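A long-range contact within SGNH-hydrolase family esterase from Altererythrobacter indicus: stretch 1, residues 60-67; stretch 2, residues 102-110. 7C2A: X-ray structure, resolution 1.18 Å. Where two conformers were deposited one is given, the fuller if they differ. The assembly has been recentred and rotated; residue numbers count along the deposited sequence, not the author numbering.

Stretch 1 (60-67) RIKFVLDS
Stretch 2 (102-110) EELQRRKIP

Two helical segments of one chain pack side by side, their N-to-C directions 35° apart and their axes 10.5 Å apart at closest approach. Residues 60-66 belong to a helix that begins earlier in the chain and is kinked near its Arg 60 end, where phi/psi is -112/-5 and the N atoms of Lys 62 and Phe 63 lack a bond to the preceding turn; beyond it, phi/psi stays near -62/-44 from Ile 61 to Leu 65, with bonds from Val 64 N to Arg 60 O (2.9 Å) and from Asp 66 N to Lys 62 O (2.8 Å). The second helix, also begun earlier, runs through Arg 106. Arg 107 (-86/6) is the first residue to leave helical geometry, Lys 108 turns left-handed (58/38), and Ile 109 (-97/119) is extended, its N bonded to Leu 104 O at 3.0 Å. In register, Lys 62 lies nearest Glu 103, their CA atoms 7.3 Å apart. Together the stretches bury 379 Å².

Leu 65 contributes the largest share, 77 Å². Its CA-to-CB bond points toward the second stretch, and its m,t rotamer places CD1 4.0 Å from Leu 104 CD2 and CD2 3.9 Å from Ile 109 CD1. Leu 104 and Ile 109 are likewise m,t. Ile 61, one turn earlier and in the t,p rotamer, extends this apolar patch, its CD1 4.4 Å from Leu 104 CD2. Leu 65 CD1 also lies 4.0 Å from Glu 103 CG, so the aliphatic part of the glutamate packs against the leucine while its carboxylate serves the polar network.

Arg 107, covering 73 Å², reaches toward the first helix with a nearly extended side chain (chi1 -54°, chi2 -165°, chi3 -170°). Leu 65 CB sits over one face of its guanidinium, 3.5 Å from NH1, leaving the edge free for in-plane bonding. There Asp 66 OD1 accepts from both NH1 (3.0 Å) and NH2 (2.9 Å) of Arg 107, a forked salt bridge on a single oxygen. The aspartate reaches it with chi1 -70° and chi2 -13°.

Glu 103, buried and in the t,p rotamer with chi3 17°, joins the charged groups. Its OE1 receives Lys 62 NZ at 2.9 Å in a salt bridge across the stretches; the lysine chain is m,t,t,m, and its end approaches although its CB points sideways. Within the second stretch, Glu 103 OE2 accepts from Arg 107 NE at 2.8 Å and from Arg 106 NH2 at 2.9 Å. The carboxylate thus lies among three cations, offsetting the like charges of Lys 62 NZ and Arg 106 NH2, 4.0 Å apart.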

ATOM      1  N   ARG A  60       9.042 -11.575   3.454  1.00  9.50           N
ATOM      2  CA  ARG A  60       8.223 -12.161   4.511  1.00  9.44           C
ATOM      3  C   ARG A  60       7.050 -12.993   4.021  1.00  9.62           C
ATOM      4  O   ARG A  60       6.378 -13.603   4.857  1.00 10.17           O
ATOM      5  CB  ARG A  60       7.746 -11.114   5.532  1.00  8.89           C
ATOM      6  CG  ARG A  60       6.752 -10.119   4.983  1.00 10.07           C
ATOM      7  CD  ARG A  60       6.190  -9.199   6.083  1.00 11.66           C
ATOM      8  NE  ARG A  60       5.436  -8.110   5.462  1.00 10.49           N
ATOM      9  CZ  ARG A  60       4.112  -7.966   5.504  1.00 10.61           C
ATOM     10  NH1 ARG A  60       3.366  -8.801   6.211  1.00 11.11           N
ATOM     11  NH2 ARG A  60       3.537  -6.971   4.848  1.00 10.61           N
ATOM     12  N   ILE A  61       6.776 -13.062   2.715  1.00  9.56           N
ATOM     13  CA  ILE A  61       5.543 -13.718   2.279  1.00  9.73           C
ATOM     14  C   ILE A  61       5.497 -15.186   2.708  1.00  9.79           C
ATOM     15  O   ILE A  61       4.465 -15.669   3.183  1.00 10.01           O
ATOM     16  CB  ILE A  61       5.268 -13.512   0.776  1.00  9.91           C
ATOM     17  CG1 ILE A  61       3.943 -14.185   0.380  1.00 10.50           C
ATOM     18  CG2 ILE A  61       6.409 -14.056  -0.094  1.00 11.50           C
ATOM     19  CD1 ILE A  61       2.678 -13.599   1.031  1.00 11.08           C
ATOM     20  N   LYS A  62       6.601 -15.920   2.542  0.55  9.79           N
ATOM     21  CA  LYS A  62       6.607 -17.325   2.946  0.55 10.17           C
ATOM     22  C   LYS A  62       6.359 -17.470   4.443  0.55  8.99           C
ATOM     23  O   LYS A  62       5.565 -18.313   4.874  0.55 10.04           O
ATOM     24  CB  LYS A  62       7.934 -17.984   2.567  0.55 11.86           C
ATOM     25  CG  LYS A  62       8.050 -18.428   1.115  0.55 11.61           C
ATOM     26  CD  LYS A  62       9.425 -19.055   0.862  0.55 15.99           C
ATOM     27  CE  LYS A  62       9.610 -19.497  -0.584  0.55 19.57           C
ATOM     28  NZ  LYS A  62       8.796 -20.692  -0.925  0.55 17.93           N
ATOM     29  N   PHE A  63       7.038 -16.657   5.250  1.00  9.40           N
ATOM     30  CA  PHE A  63       6.865 -16.730   6.696  1.00  9.53           C
ATOM     31  C   PHE A  63       5.428 -16.432   7.093  1.00  9.81           C
ATOM     32  O   PHE A  63       4.852 -17.115   7.947  1.00  9.90           O
ATOM     33  CB  PHE A  63       7.807 -15.728   7.369  1.00 10.85           C
ATOM     34  CG  PHE A  63       7.672 -15.684   8.865  1.00 10.13           C
ATOM     35  CD1 PHE A  63       8.357 -16.595   9.653  1.00 12.51           C
ATOM     36  CD2 PHE A  63       6.863 -14.753   9.489  1.00 13.72           C
ATOM     37  CE1 PHE A  63       8.249 -16.573  11.025  1.00 16.18           C
ATOM     38  CE2 PHE A  63       6.751 -14.731  10.873  1.00 15.72           C
ATOM     39  CZ  PHE A  63       7.442 -15.647  11.638  1.00 16.57           C
ATOM     40  N   VAL A  64       4.835 -15.397   6.497  1.00  9.27           N
ATOM     41  CA  VAL A  64       3.454 -15.040   6.818  1.00  8.70           C
ATOM     42  C   VAL A  64       2.515 -16.189   6.479  1.00  9.39           C
ATOM     43  O   VAL A  64       1.638 -16.548   7.273  1.00 10.37           O
ATOM     44  CB  VAL A  64       3.064 -13.724   6.113  1.00  9.01           C
ATOM     45  CG1 VAL A  64       1.567 -13.492   6.193  1.00 10.33           C
ATOM     46  CG2 VAL A  64       3.812 -12.558   6.734  1.00 10.10           C
ATOM     47  N   LEU A  65       2.695 -16.800   5.315  1.00  9.22           N
ATOM     48  CA  LEU A  65       1.842 -17.924   4.936  1.00 10.42           C
ATOM     49  C   LEU A  65       2.066 -19.129   5.844  1.00 10.76           C
ATOM     50  O   LEU A  65       1.104 -19.767   6.292  1.00 10.85           O
ATOM     51  CB  LEU A  65       2.101 -18.291   3.480  1.00  9.47           C
ATOM     52  CG  LEU A  65       1.618 -17.234   2.488  1.00  9.63           C
ATOM     53  CD1 LEU A  65       2.164 -17.523   1.108  1.00 11.39           C
ATOM     54  CD2 LEU A  65       0.081 -17.166   2.458  1.00 10.46           C
ATOM     55  N   ASP A  66       3.328 -19.450   6.136  1.00  9.46           N
ATOM     56  CA  ASP A  66       3.646 -20.586   6.997  1.00  9.38           C
ATOM     57  C   ASP A  66       3.186 -20.365   8.427  1.00 10.08           C
ATOM     58  O   ASP A  66       3.054 -21.339   9.179  1.00 12.93           O
ATOM     59  CB  ASP A  66       5.160 -20.836   6.999  1.00 11.16           C
ATOM     60  CG  ASP A  66       5.682 -21.375   5.682  1.00 11.18           C
ATOM     61  OD1 ASP A  66       4.892 -21.803   4.819  1.00 12.67           O
ATOM     62  OD2 ASP A  66       6.920 -21.376   5.517  1.00 13.57           O
ATOM     63  N   SER A  67       2.967 -19.118   8.831  1.00 10.74           N
ATOM     64  CA  SER A  67       2.508 -18.829  10.178  1.00 11.54           C
ATOM     65  C   SER A  67       1.013 -19.020  10.350  1.00 12.55           C
ATOM     66  O   SER A  67       0.536 -18.973  11.490  1.00 15.02           O
ATOM     67  CB  SER A  67       2.867 -17.395  10.564  1.00 12.60           C
ATOM     68  OG  SER A  67       4.268 -17.242  10.648  1.00 13.63           O
ATOM     69  N   GLU A 102       4.075 -15.257  -7.324  1.00 11.57           N
ATOM     70  CA  GLU A 102       4.493 -16.609  -7.668  1.00 12.21           C
ATOM     71  C   GLU A 102       4.375 -17.542  -6.475  1.00 11.87           C
ATOM     72  O   GLU A 102       3.990 -18.706  -6.626  1.00 13.82           O
ATOM     73  CB  GLU A 102       5.921 -16.588  -8.206  1.00 12.87           C
ATOM     74  CG  GLU A 102       5.962 -16.291  -9.686  1.00 19.02           C
ATOM     75  CD  GLU A 102       7.351 -16.047 -10.238  1.00 30.39           C
ATOM     76  OE1 GLU A 102       8.343 -16.240  -9.500  1.00 34.33           O
ATOM     77  OE2 GLU A 102       7.439 -15.659 -11.424  1.00 25.27           O
ATOM     78  N   GLU A 103       4.728 -17.065  -5.283  1.00 11.25           N
ATOM     79  CA  GLU A 103       4.567 -17.884  -4.088  1.00 11.11           C
ATOM     80  C   GLU A 103       3.094 -18.187  -3.817  1.00 10.60           C
ATOM     81  O   GLU A 103       2.732 -19.327  -3.505  1.00 12.22           O
ATOM     82  CB  GLU A 103       5.227 -17.187  -2.902  1.00 12.17           C
ATOM     83  CG  GLU A 103       5.093 -17.939  -1.589  1.00 13.74           C
ATOM     84  CD  GLU A 103       5.784 -19.294  -1.583  1.00 16.26           C
ATOM     85  OE1 GLU A 103       6.639 -19.550  -2.456  1.00 20.70           O
ATOM     86  OE2 GLU A 103       5.467 -20.118  -0.701  1.00 15.61           O
ATOM     87  N   LEU A 104       2.225 -17.176  -3.926  1.00 10.63           N
ATOM     88  CA  LEU A 104       0.795 -17.413  -3.739  1.00 10.07           C
ATOM     89  C   LEU A 104       0.266 -18.397  -4.775  1.00 11.37           C
ATOM     90  O   LEU A 104      -0.512 -19.303  -4.446  1.00 12.23           O
ATOM     91  CB  LEU A 104       0.036 -16.087  -3.814  1.00 10.70           C
ATOM     92  CG  LEU A 104       0.318 -15.157  -2.632  1.00  9.76           C
ATOM     93  CD1 LEU A 104      -0.102 -13.723  -2.947  1.00 10.99           C
ATOM     94  CD2 LEU A 104      -0.363 -15.645  -1.370  1.00 10.48           C
ATOM     95  N   GLN A 105       0.688 -18.241  -6.032  1.00 12.04           N
ATOM     96  CA  GLN A 105       0.240 -19.137  -7.093  1.00 14.34           C
ATOM     97  C   GLN A 105       0.728 -20.561  -6.859  1.00 15.74           C
ATOM     98  O   GLN A 105      -0.005 -21.526  -7.112  1.00 16.24           O
ATOM     99  CB  GLN A 105       0.751 -18.616  -8.432  1.00 18.24           C
ATOM    100  CG  GLN A 105       0.002 -19.125  -9.645  1.00 22.69           C
ATOM    101  CD  GLN A 105       0.421 -18.399 -10.902  1.00 25.65           C
ATOM    102  OE1 GLN A 105       1.610 -18.309 -11.206  1.00 29.36           O
ATOM    103  NE2 GLN A 105      -0.549 -17.863 -11.632  1.00 28.84           N
ATOM    104  N   ARG A 106       1.970 -20.718  -6.402  0.52 13.64           N
ATOM    105  CA  ARG A 106       2.464 -22.053  -6.091  0.52 14.59           C
ATOM    106  C   ARG A 106       1.532 -22.755  -5.116  0.52 13.89           C
ATOM    107  O   ARG A 106       1.242 -23.949  -5.267  0.52 13.96           O
ATOM    108  CB  ARG A 106       3.872 -21.955  -5.509  0.52 15.73           C
ATOM    109  CG  ARG A 106       4.550 -23.281  -5.268  0.52 17.28           C
ATOM    110  CD  ARG A 106       5.923 -23.055  -4.666  0.52 15.46           C
ATOM    111  NE  ARG A 106       5.833 -22.625  -3.275  0.52 16.81           N
ATOM    112  CZ  ARG A 106       5.612 -23.446  -2.255  0.52 18.79           C
ATOM    113  NH1 ARG A 106       5.470 -24.746  -2.470  0.52 19.67           N
ATOM    114  NH2 ARG A 106       5.538 -22.969  -1.021  0.52 17.10           N
ATOM    115  N   ARG A 107       1.032 -22.023  -4.120  1.00 12.74           N
ATOM    116  CA  ARG A 107       0.156 -22.588  -3.106  1.00 12.25           C
ATOM    117  C   ARG A 107      -1.300 -22.593  -3.532  1.00 12.59           C
ATOM    118  O   ARG A 107      -2.164 -22.929  -2.722  1.00 12.93           O
ATOM    119  CB  ARG A 107       0.314 -21.831  -1.788  1.00 12.39           C
ATOM    120  CG  ARG A 107       1.750 -21.769  -1.307  1.00 14.23           C
ATOM    121  CD  ARG A 107       1.795 -21.347   0.135  1.00 16.53           C
ATOM    122  NE  ARG A 107       3.157 -21.053   0.561  1.00 13.81           N
ATOM    123  CZ  ARG A 107       3.597 -21.208   1.802  1.00 12.49           C
ATOM    124  NH1 ARG A 107       2.793 -21.673   2.743  1.00 13.97           N
ATOM    125  NH2 ARG A 107       4.847 -20.914   2.092  1.00 14.09           N
ATOM    126  N   LYS A 108      -1.585 -22.209  -4.772  1.00 12.18           N
ATOM    127  CA  LYS A 108      -2.947 -22.190  -5.301  1.00 13.03           C
ATOM    128  C   LYS A 108      -3.877 -21.299  -4.477  1.00 12.42           C
ATOM    129  O   LYS A 108      -5.045 -21.623  -4.260  1.00 14.78           O
ATOM    130  CB  LYS A 108      -3.510 -23.603  -5.477  1.00 16.05           C
ATOM    131  CG  LYS A 108      -2.639 -24.454  -6.384  1.00 19.70           C
ATOM    132  CD  LYS A 108      -3.363 -25.676  -6.917  1.00 30.20           C
ATOM    133  CE  LYS A 108      -2.614 -26.262  -8.103  1.00 36.35           C
ATOM    134  NZ  LYS A 108      -3.540 -26.912  -9.070  1.00 48.91           N
ATOM    135  N   ILE A 109      -3.361 -20.166  -4.015  1.00 11.22           N
ATOM    136  CA  ILE A 109      -4.149 -19.175  -3.288  1.00 11.20           C
ATOM    137  C   ILE A 109      -4.596 -18.105  -4.276  1.00 10.50           C
ATOM    138  O   ILE A 109      -3.739 -17.440  -4.880  1.00 10.98           O
ATOM    139  CB  ILE A 109      -3.349 -18.563  -2.134  1.00  9.95           C
ATOM    140  CG1 ILE A 109      -2.990 -19.647  -1.114  1.00 10.58           C
ATOM    141  CG2 ILE A 109      -4.161 -17.441  -1.490  1.00 11.17           C
ATOM    142  CD1 ILE A 109      -2.016 -19.190  -0.059  1.00 11.77           C
ATOM    143  N   PRO A 110      -5.900 -17.915  -4.478  1.00 10.80           N
ATOM    144  CA  PRO A 110      -6.370 -16.850  -5.368  1.00 11.40           C
ATOM    145  C   PRO A 110      -5.880 -15.480  -4.926  1.00 10.04           C
ATOM    146  O   PRO A 110      -5.724 -15.207  -3.736  1.00 10.23           O
ATOM    147  CB  PRO A 110      -7.897 -16.950  -5.254  1.00 13.01           C
ATOM    148  CG  PRO A 110      -8.163 -18.358  -4.833  1.00 13.89           C
ATOM    149  CD  PRO A 110      -7.013 -18.711  -3.928  1.00 11.41           C
TER